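Local coordinates for polysaccharide deacetylase-like protein (Bacillus anthracis, PDB 4V33) that is a putative polysaccharide deacetylase, probably a zinc-dependent enzyme removing acetyl groups from cell-wall polysaccharide, and one of two such proteins required for osmotic stability and cell shape maintenance, at residues I63-I68 / T73-K78; E120-G123 / K129-P132. All blocks are in the same frame, centred on the assembly; numbering follows the deposited sequence. Where two conformers were deposited one is given.

Contact 1 of 2, residues I63-I68 / T73-K78; sequences IHMTDI and TEVQYK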
# COMPACT_ATOMS: atom_id res chain seq x y z
N ILE A 63 -0.67 -27.08 3.98
CA ILE A 63 -0.63 -26.79 5.41
C ILE A 63 -0.49 -28.09 6.20
O ILE A 63 -1.08 -29.11 5.84
CB ILE A 63 -1.91 -26.04 5.85
CG1 ILE A 63 -2.00 -24.69 5.12
CG2 ILE A 63 -1.95 -25.84 7.36
CD1 ILE A 63 -3.36 -24.03 5.22
N HIS A 64 0.30 -28.06 7.27
CA HIS A 64 0.45 -29.22 8.14
C HIS A 64 0.33 -28.81 9.59
O HIS A 64 0.49 -27.64 9.93
CB HIS A 64 1.82 -29.87 7.94
CG HIS A 64 2.14 -30.21 6.52
ND1 HIS A 64 1.75 -31.40 5.93
CD2 HIS A 64 2.82 -29.53 5.57
CE1 HIS A 64 2.17 -31.43 4.68
NE2 HIS A 64 2.82 -30.30 4.44
N MET A 65 0.06 -29.79 10.46
CA MET A 65 0.14 -29.55 11.89
C MET A 65 1.14 -30.48 12.55
O MET A 65 1.21 -31.67 12.22
CB MET A 65 -1.22 -29.72 12.56
CG MET A 65 -1.18 -29.42 14.05
SD MET A 65 -1.85 -27.80 14.46
CE MET A 65 -3.22 -27.84 13.33
N THR A 66 1.92 -29.94 13.48
CA THR A 66 2.83 -30.75 14.27
C THR A 66 2.63 -30.44 15.75
O THR A 66 1.83 -29.58 16.11
CB THR A 66 4.30 -30.50 13.88
OG1 THR A 66 4.57 -29.09 13.89
CG2 THR A 66 4.57 -31.05 12.49
N ASP A 67 3.34 -31.18 16.60
CA ASP A 67 3.36 -30.92 18.04
C ASP A 67 1.99 -31.03 18.70
O ASP A 67 1.75 -30.41 19.75
CB ASP A 67 3.98 -29.55 18.33
CG ASP A 67 5.35 -29.38 17.71
OD1 ASP A 67 6.08 -30.38 17.59
OD2 ASP A 67 5.70 -28.24 17.34
N ILE A 68 1.08 -31.80 18.11
CA ILE A 68 -0.22 -32.03 18.73
C ILE A 68 -0.07 -32.97 19.90
O ILE A 68 0.62 -33.99 19.80
CB ILE A 68 -1.23 -32.65 17.75
CG1 ILE A 68 -1.41 -31.76 16.53
CG2 ILE A 68 -2.59 -32.83 18.43
CD1 ILE A 68 -2.46 -32.28 15.56
N THR A 73 -8.62 -37.62 15.40
CA THR A 73 -8.98 -38.29 14.15
C THR A 73 -9.02 -37.29 13.01
O THR A 73 -8.92 -37.66 11.84
CB THR A 73 -10.34 -39.00 14.25
OG1 THR A 73 -11.34 -38.07 14.68
CG2 THR A 73 -10.27 -40.15 15.23
N GLU A 74 -9.15 -36.01 13.35
CA GLU A 74 -9.38 -34.98 12.34
C GLU A 74 -8.91 -33.62 12.84
O GLU A 74 -8.94 -33.35 14.04
CB GLU A 74 -10.88 -34.94 12.04
CG GLU A 74 -11.35 -33.88 11.05
CD GLU A 74 -12.87 -33.85 10.94
OE1 GLU A 74 -13.54 -34.64 11.64
OE2 GLU A 74 -13.39 -33.03 10.15
N VAL A 75 -8.46 -32.78 11.92
CA VAL A 75 -8.21 -31.37 12.22
C VAL A 75 -9.09 -30.55 11.29
O VAL A 75 -9.16 -30.83 10.10
CB VAL A 75 -6.73 -30.99 12.01
CG1 VAL A 75 -6.55 -29.47 12.02
CG2 VAL A 75 -5.86 -31.64 13.08
N GLN A 76 -9.78 -29.56 11.84
CA GLN A 76 -10.54 -28.64 11.00
C GLN A 76 -9.88 -27.28 11.00
O GLN A 76 -9.63 -26.72 12.07
CB GLN A 76 -11.99 -28.53 11.48
CG GLN A 76 -12.71 -29.87 11.44
CD GLN A 76 -14.21 -29.75 11.68
OE1 GLN A 76 -14.71 -28.69 12.06
NE2 GLN A 76 -14.92 -30.83 11.45
N TYR A 77 -9.62 -26.77 9.81
CA TYR A 77 -8.98 -25.47 9.65
C TYR A 77 -10.00 -24.44 9.22
O TYR A 77 -10.52 -24.51 8.10
CB TYR A 77 -7.89 -25.52 8.58
CG TYR A 77 -6.76 -26.50 8.84
CD1 TYR A 77 -5.63 -26.11 9.54
CD2 TYR A 77 -6.81 -27.79 8.33
CE1 TYR A 77 -4.58 -27.00 9.77
CE2 TYR A 77 -5.75 -28.69 8.55
CZ TYR A 77 -4.65 -28.28 9.27
OH TYR A 77 -3.59 -29.14 9.49
N LYS A 78 -10.30 -23.49 10.10
CA LYS A 78 -11.19 -22.39 9.74
C LYS A 78 -10.32 -21.31 9.12
O LYS A 78 -9.37 -20.83 9.74
CB LYS A 78 -11.92 -21.84 10.96
CG LYS A 78 -12.88 -20.70 10.62
CD LYS A 78 -13.42 -20.00 11.86
CE LYS A 78 -14.33 -20.92 12.64
NZ LYS A 78 -14.97 -20.22 13.80
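Ile63 and Met65 meet Val75 and Tyr77 between the two sheets of the fibronectin type III sandwich, where the chain passes from strand 60-66 to strand 74-81. The strand axes stay 9.8 Å apart and no hydrogen bond joins the segments; the contact is made mainly by side chains. CG2 of Ile63, anti to its own backbone N, leans obliquely on the Tyr77 ring, 3.8 Å from CE1 of Tyr77. Met65 has two conformers; in one, the chain bends at chi2 and chi3 and Met65 CE lies 3.9 Å from Val75 CG1 and obliquely against the same ring, contacts that depend on that conformer. Val75 CG1 also lies 3.5 Å above one face of the Tyr77 ring, displaced toward its rim. Farther along, Ile68 CD1 touches Val75 CG2 at 4.3 Å. Tyr77 OH passes close to the Met65 backbone without bonding to it; its hydrogen bond goes to Phe101 O, while Leu133 backs both Met65 and Val75. The sheet-to-sheet contact is thus apolar packing without a hydrogen bond across it, and its one buried hydroxyl is satisfied by a backbone carbonyl, which should also restrict how the Tyr77 ring shifts between Ile63 and Val75.

Contact 2 of 2, residues E120-G123 / K129-P132; sequences EAIG and KTIP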
# COMPACT_ATOMS: atom_id res chain seq x y z
N GLU A 120 -7.51 -20.82 11.89
CA GLU A 120 -7.76 -21.32 13.25
C GLU A 120 -7.99 -22.81 13.16
O GLU A 120 -8.91 -23.26 12.47
CB GLU A 120 -9.01 -20.70 13.86
CG GLU A 120 -8.99 -19.22 14.12
CD GLU A 120 -10.27 -18.77 14.82
OE1 GLU A 120 -11.22 -19.58 14.93
OE2 GLU A 120 -10.31 -17.61 15.28
N ALA A 121 -7.18 -23.58 13.88
CA ALA A 121 -7.30 -25.03 13.84
C ALA A 121 -7.92 -25.58 15.11
O ALA A 121 -7.56 -25.17 16.21
CB ALA A 121 -5.95 -25.66 13.61
N ILE A 122 -8.85 -26.52 14.95
CA ILE A 122 -9.37 -27.30 16.06
C ILE A 122 -9.19 -28.77 15.74
O ILE A 122 -9.08 -29.15 14.57
CB ILE A 122 -10.87 -27.01 16.35
CG1 ILE A 122 -11.77 -27.51 15.22
CG2 ILE A 122 -11.08 -25.53 16.66
CD1 ILE A 122 -13.25 -27.32 15.49
N GLY A 123 -9.14 -29.60 16.78
CA GLY A 123 -9.03 -31.03 16.58
C GLY A 123 -10.33 -31.72 16.94
O GLY A 123 -11.10 -31.20 17.76
N LYS A 129 -15.50 -35.09 20.32
CA LYS A 129 -15.11 -33.96 21.16
C LYS A 129 -14.20 -33.00 20.39
O LYS A 129 -13.26 -33.44 19.74
CB LYS A 129 -14.40 -34.45 22.42
CG LYS A 129 -13.98 -33.32 23.35
CD LYS A 129 -13.36 -33.85 24.63
CE LYS A 129 -12.92 -32.71 25.53
NZ LYS A 129 -14.07 -31.85 25.94
N THR A 130 -14.49 -31.71 20.47
CA THR A 130 -13.63 -30.72 19.82
C THR A 130 -12.55 -30.23 20.78
O THR A 130 -12.78 -30.10 21.98
CB THR A 130 -14.41 -29.51 19.28
OG1 THR A 130 -15.18 -28.92 20.35
CG2 THR A 130 -15.34 -29.93 18.16
N ILE A 131 -11.37 -29.97 20.23
CA ILE A 131 -10.20 -29.58 21.00
C ILE A 131 -9.57 -28.35 20.37
O ILE A 131 -9.17 -28.39 19.21
CB ILE A 131 -9.13 -30.69 20.99
CG1 ILE A 131 -9.71 -32.02 21.46
CG2 ILE A 131 -7.90 -30.29 21.81
CD1 ILE A 131 -10.06 -32.05 22.95
N PRO A 132 -9.49 -27.24 21.12
CA PRO A 132 -8.82 -26.06 20.58
C PRO A 132 -7.34 -26.36 20.33
O PRO A 132 -6.69 -26.96 21.18
CB PRO A 132 -8.96 -25.02 21.70
CG PRO A 132 -10.05 -25.55 22.60
CD PRO A 132 -9.98 -27.04 22.49
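Gly123 and Ile131 exchange two backbone hydrogen bonds. Gly123 N donates to Ile131 O over 2.7 Å, nearly straight at 172° and in the carbonyl plane. The return bond, from Ile131 N to Gly123 O, spans 2.8 Å but bends to 147° at the hydrogen, with the donor tilted off the plane. Each carbonyl also receives a CA-H contact from the partner strand: Ile122 CA lies 3.3 Å from Ile131 O, and Thr130 CA equally near Gly123 O. This is the end of the hairpin of strands 115-124 and 130-140, the F and G strands of the fibronectin type III fold, with Gly123 and Ile131 as an antiparallel hydrogen-bonded pair and Ile122 and Pro132 as the adjoining non-hydrogen-bonded one. On the face carrying Ile122 and Pro132, CG1 of Ile122 sits between backbone N and carbonyl carbon (chi1 68°), and its CD1 comes within 4.3 Å of Thr130 CG2. On the other face Ile131 runs away from Gly123 to touch Gln46, Asp70 and Lys125. Farther out, Ala121 pairs by backbone with Leu133 and Thr134, Asp127 OD1 receives the Lys129 N-H at the turn, and Glu120 OE2, on strand 115-124, forms a salt bridge with Lys86 NZ.

From the N terminus, strand 60-66 leaves the three-strand sheet, and contact 1 closes the short connection that carries the chain over to strand 74-81 in the four-strand sheet. After strands 90-94 and 103-106 the chain returns in strand 115-124, and contact 2 closes the hairpin turn into strand 130-140. The two contacts follow in series, neither nesting nor crossing, with centres about 8 Å apart. Contact 1 joins the two sheets of the sandwich; contact 2 lies within the four-strand sheet and holds its outermost strand 130-140. They meet because strands 74-81 and 115-124 are neighbours, with probable hydrogen bonds from Gln76 N to Ile122 O and from Lys78 N to Glu120 O.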